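PDB 4LE4: beta-glucanase from Podospora anserina, which is a family GH131 glycoside hydrolase that probably hydrolyses the glycosidic bonds of beta-glucans. Local coordinates for residues 30-33 and 34-37; 118-121 and 122-126; 230-234 and 235-239. All coordinates share one frame; numbering follows the deposited sequence.

Contact 1: residues 30-33 and 34-37; sequences YQYY and IHGS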
loop_
_atom_site.group_PDB
_atom_site.type_symbol
_atom_site.label_atom_id
_atom_site.label_comp_id
_atom_site.label_asym_id
_atom_site.label_seq_id
_atom_site.Cartn_x
_atom_site.Cartn_y
_atom_site.Cartn_z
ATOM N N TYR A 30 -11.603 1.035 7.549
ATOM C CA TYR A 30 -10.362 0.324 7.851
ATOM C C TYR A 30 -10.277 -0.344 9.200
ATOM O O TYR A 30 -10.644 0.244 10.216
ATOM C CB TYR A 30 -9.170 1.292 7.803
ATOM C CG TYR A 30 -8.666 1.706 6.429
ATOM C CD1 TYR A 30 -7.974 0.805 5.612
ATOM C CD2 TYR A 30 -8.832 3.013 5.975
ATOM C CE1 TYR A 30 -7.448 1.213 4.380
ATOM C CE2 TYR A 30 -8.324 3.435 4.741
ATOM C CZ TYR A 30 -7.626 2.524 3.953
ATOM O OH TYR A 30 -7.078 2.939 2.771
ATOM N N GLN A 31 -9.736 -1.559 9.222
ATOM C CA GLN A 31 -9.497 -2.228 10.478
ATOM C C GLN A 31 -8.129 -1.671 10.935
ATOM O O GLN A 31 -7.143 -1.651 10.158
ATOM C CB GLN A 31 -9.376 -3.743 10.292
ATOM C CG GLN A 31 -10.474 -4.360 9.463
ATOM C CD GLN A 31 -10.456 -5.875 9.554
ATOM O OE1 GLN A 31 -9.391 -6.487 9.655
ATOM N NE2 GLN A 31 -11.648 -6.493 9.503
ATOM N N TYR A 32 -8.056 -1.247 12.184
ATOM C CA TYR A 32 -6.822 -0.700 12.715
ATOM C C TYR A 32 -6.392 -1.485 13.952
ATOM O O TYR A 32 -6.949 -1.315 15.044
ATOM C CB TYR A 32 -7.034 0.787 13.029
ATOM C CG TYR A 32 -5.781 1.446 13.560
ATOM C CD1 TYR A 32 -4.622 1.475 12.798
ATOM C CD2 TYR A 32 -5.747 1.971 14.844
ATOM C CE1 TYR A 32 -3.422 2.013 13.314
ATOM C CE2 TYR A 32 -4.556 2.520 15.367
ATOM C CZ TYR A 32 -3.412 2.527 14.596
ATOM O OH TYR A 32 -2.234 3.024 15.105
ATOM N N TYR A 33 -5.442 -2.414 13.766
ATOM C CA TYR A 33 -4.946 -3.193 14.891
ATOM C C TYR A 33 -3.497 -3.636 14.744
ATOM O O TYR A 33 -2.866 -3.934 15.751
ATOM C CB TYR A 33 -5.844 -4.404 15.188
ATOM C CG TYR A 33 -5.870 -5.461 14.100
ATOM C CD1 TYR A 33 -6.779 -5.378 13.050
ATOM C CD2 TYR A 33 -5.020 -6.563 14.152
ATOM C CE1 TYR A 33 -6.864 -6.359 12.083
ATOM C CE2 TYR A 33 -5.082 -7.558 13.186
ATOM C CZ TYR A 33 -6.009 -7.453 12.149
ATOM O OH TYR A 33 -6.061 -8.411 11.157
ATOM N N ILE A 34 -2.963 -3.641 13.515
ATOM C CA ILE A 34 -1.564 -4.038 13.287
ATOM C C ILE A 34 -0.699 -2.783 13.401
ATOM O O ILE A 34 -0.430 -2.080 12.423
ATOM C CB ILE A 34 -1.397 -4.707 11.906
ATOM C CG1 ILE A 34 -2.353 -5.914 11.851
ATOM C CG2 ILE A 34 0.080 -5.151 11.663
ATOM C CD1 ILE A 34 -2.342 -6.678 10.529
ATOM N N HIS A 35 -0.300 -2.506 14.634
ATOM C CA HIS A 35 0.507 -1.331 14.935
ATOM C C HIS A 35 1.176 -1.582 16.279
ATOM O O HIS A 35 0.822 -2.528 16.991
ATOM C CB HIS A 35 -0.386 -0.069 15.021
ATOM C CG HIS A 35 -1.515 -0.177 16.008
ATOM N ND1 HIS A 35 -1.327 -0.102 17.373
ATOM C CD2 HIS A 35 -2.847 -0.357 15.824
ATOM C CE1 HIS A 35 -2.490 -0.229 17.988
ATOM N NE2 HIS A 35 -3.430 -0.385 17.069
ATOM N N GLY A 36 2.113 -0.716 16.622
ATOM C CA GLY A 36 2.829 -0.849 17.877
ATOM C C GLY A 36 2.080 -0.318 19.082
ATOM O O GLY A 36 0.883 -0.043 19.018
ATOM N N SER A 37 2.819 -0.120 20.168
ATOM C CA SER A 37 2.260 0.320 21.433
ATOM C C SER A 37 1.890 1.805 21.563
ATOM O O SER A 37 1.215 2.175 22.516
ATOM C CB SER A 37 3.232 -0.080 22.565
ATOM O OG SER A 37 4.477 0.594 22.428
HETATM O O HOH W 1 -6.220 -0.455 17.756
#
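A single water molecule ties Tyr32 to His35: it donates to Tyr32 O at 2.9 Å and also bonds His35 NE2 at 2.9 Å, meeting the imidazole at its edge, in the ring plane. The other ring nitrogen is held as well, since His35 ND1 donates to Gly36 O at 2.8 Å along a lone pair of that carbonyl. Bonds at both nitrogens probably hold the imidazole in this rotation. Its CG lies between the backbone N and the carbonyl carbon (chi1 56°), which folds the ring back along the chain and lays one face against the phenol of Tyr32. The two rings form an offset stack with planes 21° apart, Tyr32 OH lying over one imidazole face, toward its rim; Tyr33 O lies over the opposite face, also toward the rim. Alongside, Ile34 CG1 sits over a face of the Tyr33 ring in a CH-pi contact, 3.8 Å from its centroid. Trp23 also meets the Tyr33 ring, and Val40 and Tyr43 pack on Tyr32. The backbone bends at Ile34, where His35 N reaches Tyr33 O in a weak 3.1 Å bond. This is an inverse gamma turn, here ending a strand that pairs antiparallel with strand 78-84.

Contact 2: residues 118-121 and 122-126; sequences AFFE and SHFTE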
loop_
_atom_site.group_PDB
_atom_site.type_symbol
_atom_site.label_atom_id
_atom_site.label_comp_id
_atom_site.label_asym_id
_atom_site.label_seq_id
_atom_site.Cartn_x
_atom_site.Cartn_y
_atom_site.Cartn_z
ATOM N N ALA A 118 1.906 -2.900 0.810
ATOM C CA ALA A 118 0.622 -3.179 0.116
ATOM C C ALA A 118 0.519 -4.676 -0.256
ATOM O O ALA A 118 0.152 -5.062 -1.381
ATOM C CB ALA A 118 0.537 -2.337 -1.125
ATOM N N PHE A 119 0.805 -5.511 0.720
ATOM C CA PHE A 119 0.832 -6.957 0.508
ATOM C C PHE A 119 -0.369 -7.707 1.001
ATOM O O PHE A 119 -1.040 -7.272 1.948
ATOM C CB PHE A 119 2.083 -7.547 1.207
ATOM C CG PHE A 119 2.118 -7.328 2.732
ATOM C CD1 PHE A 119 2.737 -6.193 3.282
ATOM C CD2 PHE A 119 1.563 -8.268 3.593
ATOM C CE1 PHE A 119 2.799 -6.017 4.683
ATOM C CE2 PHE A 119 1.614 -8.111 4.992
ATOM C CZ PHE A 119 2.232 -6.981 5.539
ATOM N N PHE A 120 -0.656 -8.853 0.359
ATOM C CA PHE A 120 -1.727 -9.713 0.851
ATOM C C PHE A 120 -1.100 -10.599 1.925
ATOM O O PHE A 120 0.115 -10.780 1.950
ATOM C CB PHE A 120 -2.323 -10.566 -0.295
ATOM C CG PHE A 120 -3.141 -9.756 -1.258
ATOM C CD1 PHE A 120 -4.509 -9.579 -1.039
ATOM C CD2 PHE A 120 -2.542 -9.095 -2.323
ATOM C CE1 PHE A 120 -5.267 -8.755 -1.854
ATOM C CE2 PHE A 120 -3.296 -8.258 -3.154
ATOM C CZ PHE A 120 -4.684 -8.089 -2.903
ATOM N N GLU A 121 -1.917 -11.145 2.819
ATOM C CA GLU A 121 -1.410 -11.988 3.904
ATOM C C GLU A 121 -0.577 -13.207 3.459
ATOM O O GLU A 121 0.295 -13.660 4.185
ATOM C CB GLU A 121 -2.571 -12.434 4.787
ATOM C CG GLU A 121 -2.276 -12.313 6.267
ATOM C CD GLU A 121 -3.518 -12.092 7.120
ATOM O OE1 GLU A 121 -4.050 -10.945 7.174
ATOM O OE2 GLU A 121 -3.965 -13.083 7.745
ATOM N N SER A 122 -0.855 -13.725 2.278
ATOM C CA SER A 122 -0.095 -14.875 1.751
ATOM C C SER A 122 1.083 -14.383 0.906
ATOM O O SER A 122 1.882 -15.167 0.373
ATOM C CB SER A 122 -1.028 -15.689 0.862
ATOM O OG SER A 122 -1.329 -14.937 -0.284
ATOM N N HIS A 123 1.175 -13.067 0.766
ATOM C CA HIS A 123 2.208 -12.433 -0.044
ATOM C C HIS A 123 2.222 -12.879 -1.514
ATOM O O HIS A 123 3.267 -12.857 -2.159
ATOM C CB HIS A 123 3.605 -12.608 0.610
ATOM C CG HIS A 123 3.727 -11.931 1.948
ATOM N ND1 HIS A 123 3.248 -12.482 3.120
ATOM C CD2 HIS A 123 4.267 -10.736 2.291
ATOM C CE1 HIS A 123 3.493 -11.658 4.130
ATOM N NE2 HIS A 123 4.107 -10.593 3.648
ATOM N N PHE A 124 1.052 -13.203 -2.072
ATOM C CA PHE A 124 1.028 -13.654 -3.464
ATOM C C PHE A 124 1.416 -12.511 -4.363
ATOM O O PHE A 124 1.964 -12.725 -5.449
ATOM C CB PHE A 124 -0.311 -14.300 -3.856
ATOM C CG PHE A 124 -1.483 -13.359 -3.950
ATOM C CD1 PHE A 124 -1.672 -12.577 -5.074
ATOM C CD2 PHE A 124 -2.446 -13.341 -2.956
ATOM C CE1 PHE A 124 -2.818 -11.781 -5.215
ATOM C CE2 PHE A 124 -3.600 -12.556 -3.080
ATOM C CZ PHE A 124 -3.785 -11.775 -4.212
ATOM N N THR A 125 1.120 -11.292 -3.920
ATOM C CA THR A 125 1.615 -10.114 -4.647
ATOM C C THR A 125 1.835 -8.980 -3.613
ATOM O O THR A 125 1.253 -9.002 -2.535
ATOM C CB THR A 125 0.704 -9.654 -5.800
ATOM O OG1 THR A 125 1.452 -8.759 -6.635
ATOM C CG2 THR A 125 -0.564 -8.946 -5.276
ATOM N N GLU A 126 2.717 -8.045 -3.937
ATOM C CA GLU A 126 3.070 -6.950 -3.019
ATOM C C GLU A 126 4.153 -6.126 -3.704
ATOM O O GLU A 126 4.634 -6.496 -4.794
ATOM C CB GLU A 126 3.691 -7.563 -1.757
ATOM C CG GLU A 126 5.045 -8.316 -2.044
ATOM C CD GLU A 126 5.463 -9.293 -0.942
ATOM O OE1 GLU A 126 5.280 -8.946 0.232
ATOM O OE2 GLU A 126 6.008 -10.404 -1.238
#
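His123 N donates to Phe120 O at 2.8 Å, closing the type I beta turn from Phe120 to His123. The other local bonds are weaker. Phe120 N reaches Thr125 O at 3.5 Å, a long link between the two arms of the hairpin, while His123 ND1 makes a poorly angled bond to Glu121 O at 3.4 Å and Phe124 N one to Ser122 OG. Stronger partners lie beyond the turn: Glu121 OE1 bonds His206 NE2, and Thr125 OG1 is taken up by Cys146 O. The carbonyl of buried Ala118 receives bonds from both Tyr167 OH and Trp205 NE1.

Aromatic packing supplements these bonds. Phe120 CG stands anti to the carbonyl carbon (chi1 -71°), bringing the ring into an offset stack with Phe124, centroids 4.3 Å apart and planes at 18°. Phe124 CZ lies over the centre of the Phe120 ring, while Thr125 CG2 touches that ring's edge, 3.5 Å from Phe120 CE2. An alanine in place of Phe120 is likely to leave a gap beside the Phe124 ring and Thr125 CG2, with Phe124 losing its stacking mate. On the Phe119 side, the His123 ring runs nearly parallel to the Phe119 ring (8°) but is slid so far that they barely overlap.

Arg79 and Glu81 of strand 78-84 touch Phe119, and His206 stacks on it. Phe120 stacks on Trp205 and meets Tyr97 edge-to-face. Strand 205-207 pairs with strand 115-120 of the hairpin in the same sheet, while side chains of strands 94-102 and 163-170, from the other sheet, pack against Phe120.

Contact 3: residues 230-234 and 235-239; sequences YIESG and SLTTS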
loop_
_atom_site.group_PDB
_atom_site.type_symbol
_atom_site.label_atom_id
_atom_site.label_comp_id
_atom_site.label_asym_id
_atom_site.label_seq_id
_atom_site.Cartn_x
_atom_site.Cartn_y
_atom_site.Cartn_z
ATOM N N TYR A 230 -8.153 2.374 -3.134
ATOM C CA TYR A 230 -9.539 1.909 -3.308
ATOM C C TYR A 230 -9.552 0.642 -4.161
ATOM O O TYR A 230 -8.557 0.281 -4.800
ATOM C CB TYR A 230 -10.440 3.014 -3.923
ATOM C CG TYR A 230 -10.149 3.401 -5.367
ATOM C CD1 TYR A 230 -10.918 2.875 -6.414
ATOM C CD2 TYR A 230 -9.127 4.310 -5.690
ATOM C CE1 TYR A 230 -10.682 3.246 -7.748
ATOM C CE2 TYR A 230 -8.885 4.681 -7.022
ATOM C CZ TYR A 230 -9.677 4.138 -8.037
ATOM O OH TYR A 230 -9.483 4.510 -9.341
ATOM N N ILE A 231 -10.673 -0.055 -4.141
ATOM C CA ILE A 231 -10.805 -1.303 -4.880
ATOM C C ILE A 231 -12.031 -1.205 -5.773
ATOM O O ILE A 231 -13.102 -0.825 -5.309
ATOM C CB ILE A 231 -10.986 -2.479 -3.927
ATOM C CG1 ILE A 231 -9.724 -2.654 -3.052
ATOM C CG2 ILE A 231 -11.236 -3.744 -4.754
ATOM C CD1 ILE A 231 -9.955 -3.566 -1.796
ATOM N N GLU A 232 -11.875 -1.552 -7.046
ATOM C CA GLU A 232 -12.998 -1.454 -7.972
ATOM C C GLU A 232 -13.116 -2.716 -8.834
ATOM O O GLU A 232 -12.176 -3.512 -8.940
ATOM C CB GLU A 232 -12.829 -0.189 -8.834
ATOM C CG GLU A 232 -12.080 -0.388 -10.098
ATOM C CD GLU A 232 -11.718 0.895 -10.837
ATOM O OE1 GLU A 232 -12.547 1.812 -10.964
ATOM O OE2 GLU A 232 -10.583 0.966 -11.327
ATOM N N SER A 233 -14.292 -2.922 -9.420
ATOM C CA SER A 233 -14.476 -4.087 -10.275
ATOM C C SER A 233 -15.073 -3.634 -11.583
ATOM O O SER A 233 -15.484 -2.478 -11.709
ATOM C CB SER A 233 -15.420 -5.101 -9.639
ATOM O OG SER A 233 -16.678 -4.499 -9.409
ATOM N N GLY A 234 -15.114 -4.560 -12.542
ATOM C CA GLY A 234 -15.664 -4.284 -13.852
ATOM C C GLY A 234 -15.172 -2.985 -14.452
ATOM O O GLY A 234 -15.823 -1.951 -14.309
ATOM N N SER A 235 -14.025 -3.021 -15.110
ATOM C CA SER A 235 -13.453 -1.840 -15.758
ATOM C C SER A 235 -12.495 -1.050 -14.858
ATOM O O SER A 235 -12.831 -0.627 -13.755
ATOM C CB SER A 235 -14.564 -0.924 -16.279
ATOM O OG SER A 235 -14.059 0.028 -17.193
ATOM N N LEU A 236 -11.284 -0.867 -15.354
ATOM C CA LEU A 236 -10.258 -0.153 -14.619
ATOM C C LEU A 236 -10.265 1.342 -14.891
ATOM O O LEU A 236 -10.335 1.787 -16.039
ATOM C CB LEU A 236 -8.895 -0.701 -15.004
ATOM C CG LEU A 236 -7.708 0.116 -14.501
ATOM C CD1 LEU A 236 -7.670 0.115 -12.968
ATOM C CD2 LEU A 236 -6.458 -0.483 -15.086
ATOM N N THR A 237 -10.178 2.119 -13.826
ATOM C CA THR A 237 -10.105 3.568 -13.959
ATOM C C THR A 237 -8.612 3.843 -14.064
ATOM O O THR A 237 -7.889 3.606 -13.104
ATOM C CB THR A 237 -10.646 4.241 -12.701
ATOM O OG1 THR A 237 -12.052 3.981 -12.606
ATOM C CG2 THR A 237 -10.402 5.716 -12.740
ATOM N N THR A 238 -8.142 4.339 -15.205
ATOM C CA THR A 238 -6.714 4.599 -15.359
ATOM C C THR A 238 -6.323 6.000 -14.904
ATOM O O THR A 238 -5.153 6.281 -14.699
ATOM C CB THR A 238 -6.246 4.406 -16.811
ATOM O OG1 THR A 238 -6.981 5.284 -17.659
ATOM C CG2 THR A 238 -6.442 2.940 -17.258
ATOM N N SER A 239 -7.308 6.875 -14.756
ATOM C CA SER A 239 -7.061 8.231 -14.295
ATOM C C SER A 239 -6.579 8.224 -12.844
ATOM O O SER A 239 -7.207 7.614 -11.976
ATOM C CB SER A 239 -8.345 9.052 -14.349
ATOM O OG SER A 239 -8.141 10.263 -13.639
HETATM O O HOH W 2 -7.277 5.762 -9.813
#
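Glu232 and Thr237 form the tight part of this turn. Thr237 OG1 donates to the syn lone pair of Glu232 OE1 at 2.8 Å, and Thr237 N points at Glu232 OE2 at 2.8 Å, although the position of OE2 is less certain. Both donors can face one carboxylate because Thr237 OG1 lies beside its own backbone N, anti to the carbonyl carbon (chi1 -67°). The Tyr230 side chain crosses that of Thr237 at about a right angle, with Tyr230 OH 3.6 Å from Thr237 CB and 3.7 Å from Thr237 CG2. A water carries the link further: it bonds Tyr230 OH at 2.6 Å and donates to Ser239 O at 2.8 Å. His98 stacks on the Tyr230 ring, Arg8 makes a cation-pi contact with it, and His98 NE2 bonds Thr237 O.

The apex is different. Gly234 and Ser235 are exposed and meet each other chiefly as chain neighbours, the Ser233 side chain points away from the returning segment, and the polar bonds across the bend come from the Glu232 carboxylate and not from Gly234 or Ser235. The OG1 bond, with the less certain N-H bond to OE2, would probably limit rotation of the Glu232 carboxylate and hold the returning chain near the strand end.

How the contacts relate
Along the chain the three contacts follow in series, and none nests within or crosses another. Contact 1 bends the chain as it leaves strand 30-34, contact 2 closes the hairpin between strands 115-120 and 125-129, and contact 3 turns the chain back after strand 222-233. Contacts 1 and 2, centres about 17 Å apart, belong to one antiparallel sheet and both lean on strand 78-84, where Glu81 touches Ile34 and Phe119. Contact 3 ends a strand of the other sheet. Strand 94-102 of that sheet carries neighbours of both contact 2 and contact 3, consistent with the two-sheet sandwich of the concanavalin clan.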